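Side-chain contacts in sulfotransferase (Mus musculus, PDB 5X2B), which probably transfers sulfonate groups, as a cytosolic member of the sulfotransferase 1 family, and is seen here with adenosine-3'-5'-diphosphate bound: residues I66-I71 / I228-S233; L90-L95 / E161-D166; E134-F139 / N249-K254; K179-S184 / K203-T208. All blocks are in the same frame, centred on the assembly; numbering follows the deposited sequence.

Contact 1. Residues I66-I71 / I228-S233; sequences IELGDI and ICALTS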
loop_
_atom_site.group_PDB
_atom_site.type_symbol
_atom_site.label_atom_id
_atom_site.label_comp_id
_atom_site.label_asym_id
_atom_site.label_seq_id
_atom_site.Cartn_x
_atom_site.Cartn_y
_atom_site.Cartn_z
ATOM N N ILE A 66 6.671 -7.954 4.435
ATOM C CA ILE A 66 6.704 -9.406 4.542
ATOM C C ILE A 66 7.087 -10.181 3.277
ATOM O O ILE A 66 7.514 -11.325 3.400
ATOM C CB ILE A 66 5.350 -9.952 4.959
ATOM C CG1 ILE A 66 5.388 -11.485 4.981
ATOM C CG2 ILE A 66 4.297 -9.515 3.975
ATOM C CD1 ILE A 66 4.511 -12.130 6.079
ATOM N N GLU A 67 6.904 -9.613 2.076
ATOM C CA GLU A 67 7.337 -10.317 0.860
ATOM C C GLU A 67 8.746 -9.909 0.412
ATOM O O GLU A 67 9.216 -10.312 -0.654
ATOM C CB GLU A 67 6.355 -10.119 -0.288
ATOM C CG GLU A 67 6.326 -8.718 -0.860
ATOM C CD GLU A 67 5.329 -7.842 -0.176
ATOM O OE1 GLU A 67 4.813 -8.266 0.864
ATOM O OE2 GLU A 67 5.040 -6.740 -0.674
ATOM N N LEU A 68 9.420 -9.135 1.264
ATOM C CA LEU A 68 10.794 -8.650 1.061
ATOM C C LEU A 68 11.856 -9.641 1.596
ATOM O O LEU A 68 11.938 -9.854 2.804
ATOM C CB LEU A 68 10.949 -7.321 1.813
ATOM C CG LEU A 68 12.296 -6.598 1.875
ATOM C CD1 LEU A 68 12.719 -6.253 0.484
ATOM C CD2 LEU A 68 12.266 -5.315 2.730
ATOM N N GLY A 69 12.661 -10.233 0.706
ATOM C CA GLY A 69 13.881 -10.922 1.099
ATOM C C GLY A 69 13.947 -12.417 0.864
ATOM O O GLY A 69 13.396 -12.922 -0.121
ATOM N N ASP A 70 14.687 -13.093 1.756
ATOM C CA ASP A 70 14.826 -14.557 1.807
ATOM C C ASP A 70 13.777 -15.189 2.702
ATOM O O ASP A 70 13.233 -14.542 3.582
ATOM C CB ASP A 70 16.145 -14.937 2.465
ATOM C CG ASP A 70 17.253 -15.119 1.492
ATOM O OD1 ASP A 70 18.088 -14.196 1.389
ATOM O OD2 ASP A 70 17.297 -16.197 0.853
ATOM N N ILE A 71 13.537 -16.471 2.508
ATOM C CA ILE A 71 12.841 -17.281 3.494
ATOM C C ILE A 71 13.048 -16.853 4.983
ATOM O O ILE A 71 12.102 -16.842 5.783
ATOM C CB ILE A 71 13.323 -18.707 3.313
ATOM C CG1 ILE A 71 14.859 -18.726 3.145
ATOM C CG2 ILE A 71 12.678 -19.290 2.090
ATOM C CD1 ILE A 71 15.386 -18.617 1.661
ATOM N N ILE A 228 9.892 -0.068 4.588
ATOM C CA ILE A 228 8.509 -0.470 4.762
ATOM C C ILE A 228 7.832 -0.831 3.466
ATOM O O ILE A 228 6.822 -1.511 3.454
ATOM C CB ILE A 228 7.704 0.571 5.547
ATOM C CG1 ILE A 228 8.004 1.992 5.082
ATOM C CG2 ILE A 228 8.039 0.425 7.016
ATOM C CD1 ILE A 228 7.346 3.031 5.962
ATOM N N CYS A 229 8.396 -0.403 2.358
ATOM C CA CYS A 229 7.883 -0.881 1.099
ATOM C C CYS A 229 9.009 -1.667 0.524
ATOM O O CYS A 229 10.139 -1.193 0.475
ATOM C CB CYS A 229 7.430 0.275 0.220
ATOM S SG CYS A 229 7.087 -0.126 -1.498
ATOM N N ALA A 230 8.704 -2.900 0.152
ATOM C CA ALA A 230 9.717 -3.813 -0.317
ATOM C C ALA A 230 10.504 -3.157 -1.442
ATOM O O ALA A 230 11.708 -3.348 -1.575
ATOM C CB ALA A 230 9.087 -5.138 -0.800
ATOM N N LEU A 231 9.831 -2.362 -2.250
ATOM C CA LEU A 231 10.495 -1.800 -3.420
ATOM C C LEU A 231 11.469 -0.737 -3.019
ATOM O O LEU A 231 12.498 -0.566 -3.643
ATOM C CB LEU A 231 9.487 -1.154 -4.335
ATOM C CG LEU A 231 8.377 -2.111 -4.712
ATOM C CD1 LEU A 231 7.158 -1.336 -5.192
ATOM C CD2 LEU A 231 8.899 -3.071 -5.739
ATOM N N THR A 232 11.145 -0.014 -1.966
ATOM C CA THR A 232 11.860 1.207 -1.696
ATOM C C THR A 232 12.985 1.028 -0.704
ATOM O O THR A 232 12.798 0.452 0.380
ATOM C CB THR A 232 10.926 2.255 -1.137
ATOM O OG1 THR A 232 11.099 2.331 0.285
ATOM C CG2 THR A 232 9.485 1.890 -1.476
ATOM N N SER A 233 14.138 1.557 -1.108
ATOM C CA SER A 233 15.342 1.634 -0.302
ATOM C C SER A 233 15.688 3.088 0.023
ATOM O O SER A 233 16.388 3.363 0.985
ATOM C CB SER A 233 16.493 1.005 -1.084
ATOM O OG SER A 233 16.068 -0.167 -1.777
HETATM O O HOH W 1 5.858 -4.191 0.079
#

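Contact 2. Residues L90-L95 / E161-D166; sequences LNYEML and EEHKND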
loop_
_atom_site.group_PDB
_atom_site.type_symbol
_atom_site.label_atom_id
_atom_site.label_comp_id
_atom_site.label_asym_id
_atom_site.label_seq_id
_atom_site.Cartn_x
_atom_site.Cartn_y
_atom_site.Cartn_z
ATOM N N LEU A 90 0.906 -7.720 -1.099
ATOM C CA LEU A 90 0.448 -8.962 -1.688
ATOM C C LEU A 90 -0.994 -8.819 -2.034
ATOM O O LEU A 90 -1.699 -8.010 -1.445
ATOM C CB LEU A 90 0.641 -10.157 -0.766
ATOM C CG LEU A 90 2.093 -10.572 -0.585
ATOM C CD1 LEU A 90 2.195 -11.540 0.533
ATOM C CD2 LEU A 90 2.619 -11.188 -1.841
ATOM N N ASN A 91 -1.421 -9.601 -3.017
ATOM C CA ASN A 91 -2.826 -9.733 -3.291
ATOM C C ASN A 91 -3.392 -10.711 -2.302
ATOM O O ASN A 91 -2.663 -11.325 -1.549
ATOM C CB ASN A 91 -3.064 -10.195 -4.710
ATOM C CG ASN A 91 -2.549 -11.579 -4.962
ATOM O OD1 ASN A 91 -2.206 -12.324 -4.052
ATOM N ND2 ASN A 91 -2.494 -11.941 -6.231
ATOM N N TYR A 92 -4.703 -10.808 -2.268
ATOM C CA TYR A 92 -5.363 -11.715 -1.385
ATOM C C TYR A 92 -4.793 -13.136 -1.462
ATOM O O TYR A 92 -4.286 -13.694 -0.470
ATOM C CB TYR A 92 -6.867 -11.707 -1.697
ATOM C CG TYR A 92 -7.606 -12.328 -0.550
ATOM C CD1 TYR A 92 -7.544 -11.766 0.697
ATOM C CD2 TYR A 92 -8.286 -13.513 -0.696
ATOM C CE1 TYR A 92 -8.158 -12.348 1.758
ATOM C CE2 TYR A 92 -8.915 -14.099 0.367
ATOM C CZ TYR A 92 -8.843 -13.513 1.584
ATOM O OH TYR A 92 -9.462 -14.087 2.653
ATOM N N GLU A 93 -4.850 -13.714 -2.657
ATOM C CA GLU A 93 -4.504 -15.118 -2.868
ATOM C C GLU A 93 -3.186 -15.484 -2.258
ATOM O O GLU A 93 -2.998 -16.580 -1.738
ATOM C CB GLU A 93 -4.379 -15.378 -4.351
ATOM C CG GLU A 93 -3.509 -16.561 -4.660
ATOM C CD GLU A 93 -4.219 -17.838 -4.370
ATOM O OE1 GLU A 93 -5.004 -18.246 -5.254
ATOM O OE2 GLU A 93 -4.027 -18.423 -3.277
ATOM N N MET A 94 -2.246 -14.561 -2.354
ATOM C CA MET A 94 -0.906 -14.849 -1.924
ATOM C C MET A 94 -0.700 -14.476 -0.515
ATOM O O MET A 94 0.233 -14.883 0.102
ATOM C CB MET A 94 0.062 -14.121 -2.812
ATOM C CG MET A 94 0.100 -14.792 -4.160
ATOM S SD MET A 94 1.260 -14.030 -5.298
ATOM C CE MET A 94 0.677 -12.346 -5.139
ATOM N N LEU A 95 -1.590 -13.682 0.002
ATOM C CA LEU A 95 -1.631 -13.537 1.417
ATOM C C LEU A 95 -1.688 -14.954 2.040
ATOM O O LEU A 95 -2.497 -15.788 1.622
ATOM C CB LEU A 95 -2.867 -12.748 1.768
ATOM C CG LEU A 95 -2.857 -12.275 3.214
ATOM C CD1 LEU A 95 -2.012 -11.064 3.389
ATOM C CD2 LEU A 95 -4.207 -11.940 3.639
ATOM N N GLU A 161 -11.534 -6.540 -2.159
ATOM C CA GLU A 161 -12.764 -5.940 -1.836
ATOM C C GLU A 161 -13.666 -7.052 -1.384
ATOM O O GLU A 161 -14.667 -6.801 -0.770
ATOM C CB GLU A 161 -13.350 -5.244 -3.045
ATOM C CG GLU A 161 -14.672 -4.539 -2.746
ATOM C CD GLU A 161 -15.214 -3.623 -3.891
ATOM O OE1 GLU A 161 -14.654 -3.645 -4.992
ATOM O OE2 GLU A 161 -16.202 -2.876 -3.706
ATOM N N GLU A 162 -13.335 -8.300 -1.685
ATOM C CA GLU A 162 -14.286 -9.368 -1.382
ATOM C C GLU A 162 -14.528 -9.536 0.092
ATOM O O GLU A 162 -15.443 -10.235 0.527
ATOM C CB GLU A 162 -13.773 -10.682 -1.914
ATOM C CG GLU A 162 -14.018 -10.732 -3.338
ATOM C CD GLU A 162 -13.818 -12.102 -3.889
ATOM O OE1 GLU A 162 -13.612 -13.064 -3.113
ATOM O OE2 GLU A 162 -13.887 -12.205 -5.121
ATOM N N HIS A 163 -13.674 -8.931 0.879
ATOM C CA HIS A 163 -13.709 -9.229 2.262
ATOM C C HIS A 163 -13.902 -7.912 2.942
ATOM O O HIS A 163 -13.625 -7.770 4.129
ATOM C CB HIS A 163 -12.403 -9.917 2.676
ATOM C CG HIS A 163 -12.019 -11.023 1.769
ATOM N ND1 HIS A 163 -12.517 -12.304 1.896
ATOM C CD2 HIS A 163 -11.221 -11.037 0.661
ATOM C CE1 HIS A 163 -12.039 -13.044 0.917
ATOM N NE2 HIS A 163 -11.258 -12.322 0.167
ATOM N N LYS A 164 -14.369 -6.928 2.179
ATOM C CA LYS A 164 -14.633 -5.623 2.736
ATOM C C LYS A 164 -15.649 -5.666 3.880
ATOM O O LYS A 164 -15.532 -4.853 4.785
ATOM C CB LYS A 164 -15.094 -4.642 1.679
ATOM C CG LYS A 164 -15.597 -3.348 2.284
ATOM C CD LYS A 164 -15.222 -2.127 1.448
ATOM C CE LYS A 164 -16.343 -1.060 1.405
ATOM N NZ LYS A 164 -16.461 -0.145 2.606
ATOM N N ASN A 165 -16.597 -6.618 3.884
ATOM C CA ASN A 165 -17.556 -6.733 5.002
ATOM C C ASN A 165 -17.209 -7.704 6.106
ATOM O O ASN A 165 -18.084 -8.067 6.891
ATOM C CB ASN A 165 -18.932 -7.155 4.490
ATOM C CG ASN A 165 -20.047 -6.878 5.492
ATOM O OD1 ASN A 165 -20.078 -5.821 6.119
ATOM N ND2 ASN A 165 -20.986 -7.820 5.622
ATOM N N ASP A 166 -15.948 -8.114 6.205
ATOM C CA ASP A 166 -15.501 -8.995 7.281
ATOM C C ASP A 166 -15.074 -8.142 8.481
ATOM O O ASP A 166 -14.598 -7.035 8.301
ATOM C CB ASP A 166 -14.368 -9.887 6.765
ATOM C CG ASP A 166 -14.839 -10.840 5.683
ATOM O OD1 ASP A 166 -16.041 -10.835 5.360
ATOM O OD2 ASP A 166 -14.018 -11.581 5.134
#

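Contact 3. Residues E134-F139 / N249-K254; sequences ETWAAF and NYFTPK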
loop_
_atom_site.group_PDB
_atom_site.type_symbol
_atom_site.label_atom_id
_atom_site.label_comp_id
_atom_site.label_asym_id
_atom_site.label_seq_id
_atom_site.Cartn_x
_atom_site.Cartn_y
_atom_site.Cartn_z
ATOM N N GLU A 134 10.420 5.064 -20.589
ATOM C CA GLU A 134 10.713 6.420 -21.113
ATOM C C GLU A 134 9.542 7.436 -20.989
ATOM O O GLU A 134 9.660 8.565 -20.487
ATOM C CB GLU A 134 11.107 6.350 -22.596
ATOM C CG GLU A 134 12.281 5.453 -22.955
ATOM C CD GLU A 134 13.047 5.986 -24.169
ATOM O OE1 GLU A 134 12.615 7.009 -24.755
ATOM O OE2 GLU A 134 14.081 5.393 -24.533
ATOM N N THR A 135 8.400 7.032 -21.497
ATOM C CA THR A 135 7.312 7.957 -21.651
ATOM C C THR A 135 6.150 7.406 -20.858
ATOM O O THR A 135 6.072 6.206 -20.540
ATOM C CB THR A 135 6.928 8.130 -23.126
ATOM O OG1 THR A 135 6.357 6.918 -23.632
ATOM C CG2 THR A 135 8.173 8.477 -23.954
ATOM N N TRP A 136 5.253 8.307 -20.523
ATOM C CA TRP A 136 4.066 7.981 -19.756
ATOM C C TRP A 136 3.247 6.844 -20.421
ATOM O O TRP A 136 2.770 5.909 -19.762
ATOM C CB TRP A 136 3.255 9.283 -19.598
ATOM C CG TRP A 136 1.785 9.086 -19.430
ATOM C CD1 TRP A 136 0.792 9.534 -20.243
ATOM C CD2 TRP A 136 1.153 8.375 -18.391
ATOM N NE1 TRP A 136 -0.418 9.159 -19.760
ATOM C CE2 TRP A 136 -0.218 8.421 -18.611
ATOM C CE3 TRP A 136 1.623 7.680 -17.271
ATOM C CZ2 TRP A 136 -1.134 7.833 -17.779
ATOM C CZ3 TRP A 136 0.729 7.094 -16.443
ATOM C CH2 TRP A 136 -0.643 7.170 -16.694
ATOM N N ALA A 137 3.131 6.914 -21.734
ATOM C CA ALA A 137 2.168 6.104 -22.443
ATOM C C ALA A 137 2.604 4.652 -22.483
ATOM O O ALA A 137 1.796 3.741 -22.687
ATOM C CB ALA A 137 2.018 6.645 -23.817
ATOM N N ALA A 138 3.901 4.448 -22.290
ATOM C CA ALA A 138 4.491 3.124 -22.285
ATOM C C ALA A 138 4.074 2.412 -21.026
ATOM O O ALA A 138 3.620 1.275 -21.026
ATOM C CB ALA A 138 6.000 3.249 -22.324
ATOM N N PHE A 139 4.262 3.114 -19.939
ATOM C CA PHE A 139 3.898 2.598 -18.656
ATOM C C PHE A 139 2.396 2.360 -18.505
ATOM O O PHE A 139 1.980 1.386 -17.899
ATOM C CB PHE A 139 4.358 3.602 -17.654
ATOM C CG PHE A 139 3.988 3.266 -16.282
ATOM C CD1 PHE A 139 2.858 3.801 -15.702
ATOM C CD2 PHE A 139 4.764 2.420 -15.561
ATOM C CE1 PHE A 139 2.532 3.491 -14.406
ATOM C CE2 PHE A 139 4.450 2.104 -14.282
ATOM C CZ PHE A 139 3.341 2.650 -13.696
ATOM N N ASN A 249 -2.996 15.813 -15.730
ATOM C CA ASN A 249 -1.898 16.445 -16.394
ATOM C C ASN A 249 -1.063 15.448 -17.129
ATOM O O ASN A 249 0.039 15.758 -17.521
ATOM C CB ASN A 249 -1.131 17.264 -15.399
ATOM C CG ASN A 249 -1.991 18.326 -14.844
ATOM O OD1 ASN A 249 -2.706 18.113 -13.886
ATOM N ND2 ASN A 249 -2.024 19.440 -15.503
ATOM N N TYR A 250 -1.637 14.270 -17.362
ATOM C CA TYR A 250 -0.977 13.209 -18.110
ATOM C C TYR A 250 -1.846 12.364 -19.039
ATOM O O TYR A 250 -1.317 11.778 -19.960
ATOM C CB TYR A 250 -0.366 12.237 -17.153
ATOM C CG TYR A 250 0.749 12.757 -16.323
ATOM C CD1 TYR A 250 2.062 12.553 -16.689
ATOM C CD2 TYR A 250 0.485 13.420 -15.132
ATOM C CE1 TYR A 250 3.096 13.028 -15.896
ATOM C CE2 TYR A 250 1.501 13.895 -14.334
ATOM C CZ TYR A 250 2.806 13.704 -14.718
ATOM O OH TYR A 250 3.797 14.201 -13.902
ATOM N N PHE A 251 -3.145 12.251 -18.795
ATOM C CA PHE A 251 -4.012 11.385 -19.609
ATOM C C PHE A 251 -4.544 12.079 -20.869
ATOM O O PHE A 251 -5.142 13.163 -20.803
ATOM C CB PHE A 251 -5.207 10.895 -18.790
ATOM C CG PHE A 251 -4.941 9.640 -18.000
ATOM C CD1 PHE A 251 -4.283 9.703 -16.811
ATOM C CD2 PHE A 251 -5.383 8.394 -18.447
ATOM C CE1 PHE A 251 -4.052 8.562 -16.079
ATOM C CE2 PHE A 251 -5.156 7.269 -17.729
ATOM C CZ PHE A 251 -4.489 7.346 -16.547
ATOM N N THR A 252 -4.356 11.450 -22.025
ATOM C CA THR A 252 -4.854 12.018 -23.247
ATOM C C THR A 252 -6.270 11.558 -23.393
ATOM O O THR A 252 -6.615 10.488 -22.923
ATOM C CB THR A 252 -4.110 11.555 -24.457
ATOM O OG1 THR A 252 -4.430 10.179 -24.698
ATOM C CG2 THR A 252 -2.592 11.786 -24.295
ATOM N N PRO A 253 -7.088 12.353 -24.082
ATOM C CA PRO A 253 -8.518 12.096 -24.121
ATOM C C PRO A 253 -8.697 10.674 -24.474
ATOM O O PRO A 253 -9.653 10.085 -24.020
ATOM C CB PRO A 253 -8.990 12.987 -25.257
ATOM C CG PRO A 253 -8.030 14.126 -25.220
ATOM C CD PRO A 253 -6.718 13.468 -24.958
ATOM N N LYS A 254 -7.790 10.120 -25.269
ATOM C CA LYS A 254 -7.917 8.733 -25.683
ATOM C C LYS A 254 -7.693 7.799 -24.517
ATOM O O LYS A 254 -8.558 6.986 -24.154
ATOM C CB LYS A 254 -6.893 8.434 -26.731
ATOM C CG LYS A 254 -7.449 7.666 -27.824
ATOM C CD LYS A 254 -6.365 7.174 -28.731
ATOM C CE LYS A 254 -6.854 6.997 -30.188
ATOM N NZ LYS A 254 -7.164 8.275 -30.927
#

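Contact 4. Residues K179-S184 / K203-T208; sequences KDFVKS and KIARST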
loop_
_atom_site.group_PDB
_atom_site.type_symbol
_atom_site.label_atom_id
_atom_site.label_comp_id
_atom_site.label_asym_id
_atom_site.label_seq_id
_atom_site.Cartn_x
_atom_site.Cartn_y
_atom_site.Cartn_z
ATOM N N LYS A 179 -8.680 14.714 2.389
ATOM C CA LYS A 179 -9.890 15.452 2.800
ATOM C C LYS A 179 -10.028 15.779 4.296
ATOM O O LYS A 179 -10.106 16.930 4.674
ATOM C CB LYS A 179 -11.167 14.685 2.354
ATOM C CG LYS A 179 -11.948 13.932 3.496
ATOM C CD LYS A 179 -12.890 12.800 2.992
ATOM C CE LYS A 179 -13.550 11.990 4.146
ATOM N NZ LYS A 179 -14.412 10.857 3.664
ATOM N N ASP A 180 -10.092 14.755 5.127
ATOM C CA ASP A 180 -10.445 14.929 6.518
ATOM C C ASP A 180 -9.711 13.838 7.192
ATOM O O ASP A 180 -10.220 12.744 7.428
ATOM C CB ASP A 180 -11.936 14.780 6.780
ATOM C CG ASP A 180 -12.343 15.283 8.159
ATOM O OD1 ASP A 180 -11.604 15.061 9.150
ATOM O OD2 ASP A 180 -13.413 15.905 8.238
ATOM N N PHE A 181 -8.460 14.139 7.444
ATOM C CA PHE A 181 -7.555 13.167 7.956
ATOM C C PHE A 181 -7.939 12.631 9.321
ATOM O O PHE A 181 -7.652 11.501 9.656
ATOM C CB PHE A 181 -6.206 13.826 8.098
ATOM C CG PHE A 181 -5.259 13.017 8.874
ATOM C CD1 PHE A 181 -5.299 13.011 10.250
ATOM C CD2 PHE A 181 -4.357 12.216 8.220
ATOM C CE1 PHE A 181 -4.418 12.266 10.947
ATOM C CE2 PHE A 181 -3.477 11.441 8.920
ATOM C CZ PHE A 181 -3.500 11.463 10.280
ATOM N N VAL A 182 -8.541 13.477 10.133
ATOM C CA VAL A 182 -8.892 13.092 11.468
ATOM C C VAL A 182 -10.079 12.124 11.501
ATOM O O VAL A 182 -10.136 11.248 12.356
ATOM C CB VAL A 182 -9.273 14.331 12.242
ATOM C CG1 VAL A 182 -9.939 13.951 13.551
ATOM C CG2 VAL A 182 -8.052 15.170 12.461
ATOM N N LYS A 183 -11.051 12.323 10.613
ATOM C CA LYS A 183 -12.235 11.477 10.582
ATOM C C LYS A 183 -11.751 10.098 10.244
ATOM O O LYS A 183 -12.183 9.103 10.796
ATOM C CB LYS A 183 -13.203 11.944 9.522
ATOM C CG LYS A 183 -14.321 10.945 9.277
ATOM C CD LYS A 183 -14.854 10.979 7.842
ATOM C CE LYS A 183 -15.726 12.174 7.604
ATOM N NZ LYS A 183 -16.822 12.281 8.612
ATOM N N SER A 184 -10.812 10.054 9.327
ATOM C CA SER A 184 -10.077 8.824 9.030
ATOM C C SER A 184 -9.357 8.193 10.193
ATOM O O SER A 184 -9.582 7.043 10.556
ATOM C CB SER A 184 -8.991 9.130 8.018
ATOM O OG SER A 184 -9.568 9.602 6.826
ATOM N N LYS A 203 -1.851 15.687 17.181
ATOM C CA LYS A 203 -0.410 15.732 17.229
ATOM C C LYS A 203 0.071 14.887 16.122
ATOM O O LYS A 203 1.107 15.122 15.533
ATOM C CB LYS A 203 0.067 15.151 18.535
ATOM C CG LYS A 203 1.165 15.908 19.097
ATOM C CD LYS A 203 1.375 15.484 20.513
ATOM C CE LYS A 203 0.302 16.029 21.428
ATOM N NZ LYS A 203 0.803 15.996 22.849
ATOM N N ILE A 204 -0.709 13.878 15.824
ATOM C CA ILE A 204 -0.293 12.943 14.816
ATOM C C ILE A 204 -0.463 13.605 13.500
ATOM O O ILE A 204 0.324 13.434 12.580
ATOM C CB ILE A 204 -1.228 11.794 14.745
ATOM C CG1 ILE A 204 -1.609 11.352 16.143
ATOM C CG2 ILE A 204 -0.580 10.676 13.943
ATOM C CD1 ILE A 204 -0.967 10.105 16.501
ATOM N N ALA A 205 -1.572 14.317 13.404
ATOM C CA ALA A 205 -1.898 15.058 12.203
ATOM C C ALA A 205 -0.719 15.986 11.903
ATOM O O ALA A 205 -0.116 15.915 10.835
ATOM C CB ALA A 205 -3.171 15.832 12.424
ATOM N N ARG A 206 -0.392 16.832 12.876
ATOM C CA ARG A 206 0.819 17.652 12.839
ATOM C C ARG A 206 2.019 16.792 12.349
ATOM O O ARG A 206 2.549 17.015 11.265
ATOM C CB ARG A 206 1.027 18.275 14.245
ATOM C CG ARG A 206 2.067 19.425 14.376
ATOM C CD ARG A 206 1.997 20.202 15.745
ATOM N NE ARG A 206 2.768 21.467 15.761
ATOM C CZ ARG A 206 2.951 22.247 16.834
ATOM N NH1 ARG A 206 2.426 21.923 18.013
ATOM N NH2 ARG A 206 3.665 23.355 16.739
ATOM N N SER A 207 2.399 15.766 13.096
ATOM C CA SER A 207 3.590 14.996 12.751
ATOM C C SER A 207 3.561 14.319 11.363
ATOM O O SER A 207 4.615 14.022 10.775
ATOM C CB SER A 207 3.794 13.964 13.831
ATOM O OG SER A 207 2.538 13.693 14.450
ATOM N N THR A 208 2.382 14.081 10.801
ATOM C CA THR A 208 2.344 13.229 9.613
ATOM C C THR A 208 2.056 13.943 8.297
ATOM O O THR A 208 1.973 13.297 7.260
ATOM C CB THR A 208 1.327 12.066 9.767
ATOM O OG1 THR A 208 0.020 12.589 10.035
ATOM C CG2 THR A 208 1.743 11.165 10.886
#

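Contact 1. Residues I66-I71 / I228-S233
In a buried contact A230 packs against L68 and shares a water with E67. In segment 228-233, I228 and C229 both point away from segment 66-71. Their side chains rest on H46 of helix 45-53, and C229 also touches H89.

A230 is the residue that makes the contact. Its CB faces the L68 side chain, CB to CB at 3.9 Å. The L68 side chain reaches out with chi1 at 176°. This carries CD1 past the methyl to the backbone of A230, where CD1 lies 3.7 Å from A230 O.

The backbone N of A230 is bridged to E67 by one water. The water accepts from A230 N at 3.1 Å and donates to E67 OE2 at 2.8 Å. The same OE2 also takes a bond from H89 N, while E67 OE1 pairs with T88 OG1. The carboxylate is therefore gripped at both oxygens. A weak bond from L231 N to C229 SG spans A230.

The contact joins the loop after strand 60-62 to the long loop before helix 253-266. Its polar link is indirect. The buried carboxylate is satisfied by T88, H89 and the water, and its charge probably strengthens the water's hold on A230 N.

Contact 2. Residues L90-L95 / E161-D166
The unusual feature is a very close ring pair at the surface: Y92 and H163 form an offset stack with centroids 3.8 Å apart. The planes are tilted by 27°, so one end of the imidazole dips toward the phenol. H163 NE2 lies over one face of Y92, near the rim at CE2 and CZ. In return, Y92 CZ lies over a face of H163. On the opposite imidazole face sits E162 CB, 3.6 Å above the plane. D166 OD2 lies in the ring plane at its edge.

The two side chains approach from opposite directions. The phenol leaves its turn for H163 because chi1 of Y92 is near trans (-164°). That turn is held by N91, whose OD1 accepts from M94 N at 2.8 Å in an Asx motif. W160 meets Y92 edge-to-face, and K100 makes a cation-pi contact with it.

A serine in place of Y92 would probably leave this face of H163 without its stacking partner and the K100 ammonium without its ring.

The contact joins the loop after strand 83-88 to the turns before strand 169-173. D166 OD2 at the imidazole edge may favour a protonated H163, whose positive charge would suit the electron-rich face of the phenol.

Contact 3. Residues E134-F139 / N249-K254
An aromatic cluster of W136, Y250 and F251 joins the start of helix 136-145 to the loop that leads into helix 253-266. W136 is in the first turn of its helix, just after T135 at the N-cap position. Its indole projects to the other segment.

Y250 CB sits over one indole face. It is 4.1 Å from the centroid of the five-membered ring and 11° off the normal, a CH-pi contact. The Y250 ring turns its edge to the same indole, with planes at 63°. Y250 OH pairs with H122 NE2.

F251 meets the other end of the indole. Here the roles change, and W136 presents its edge to the face of F251, the planes at 65°.

The indole N-H is used by Q255. NE1 bonds to Q255 OE1, which also accepts from T252 N, so one amide oxygen ties the indole to the start of helix 253-266. Y250 O is near NE1 too, but at a poor angle. The closest approach between the W136 and F251 rings is CZ2 to CE1, at 3.5 Å.

Contact 4. Residues K179-S184 / K203-T208
Apolar packing joins F181 to A205, and the far end of the ring lies in van der Waals contact with the polar T208 OG1. The F181 ring reaches across from the first turn of helix 181-191 to helix 198-208. A chi1 of 168° swings it off its own helix toward A205. One side of the ring, CD1 and CE1, runs along A205. CE1 is 4.0 Å from A205 CA and 4.1 Å from A205 CB. F181 CZ is 3.7 Å from T208 OG1. The F181 and T208 side chains cross at about a right angle. With an alanine at F181, a gap would probably open beside A205, and T208 OG1 would lose the ring that packs against it.

The hydrogen bonds stay within each segment. T208 OG1 bonds to I204 O at 2.7 Å, one turn back, and meets it from above the carbonyl plane. This fixes the rotation of the T208 side chain and turns its hydroxyl inward to the helix. In the other segment D180 is the N-cap. Its OD1 accepts from K183 N at 3.2 Å, from above the carboxylate plane.

R54 lies against I204, S207 and T208. The arrangement is a helix-helix packing in the P-loop-type sulfotransferase domain, in which T208 of helix 198-208 also lines the nucleotide pocket.

In the fold
From the N terminus, the chain first enters contact 1 after strand 60-62, and that loop closes only at 228-233. Contact 2 opens after strand 83-88 and closes before strand 169-173, an edge strand of the parallel sheet. It lies within the span of contact 1, and the two touch where E67 packs on L90. Contact 3 opens at 134-139 and closes at 249-254, so it crosses both contacts 1 and 2. Contact 4 follows contact 2 in series and lies within the spans of contacts 1 and 3. It pairs neighbouring helices, while contact 3 ties helix 136-145 to the approach to helix 253-266.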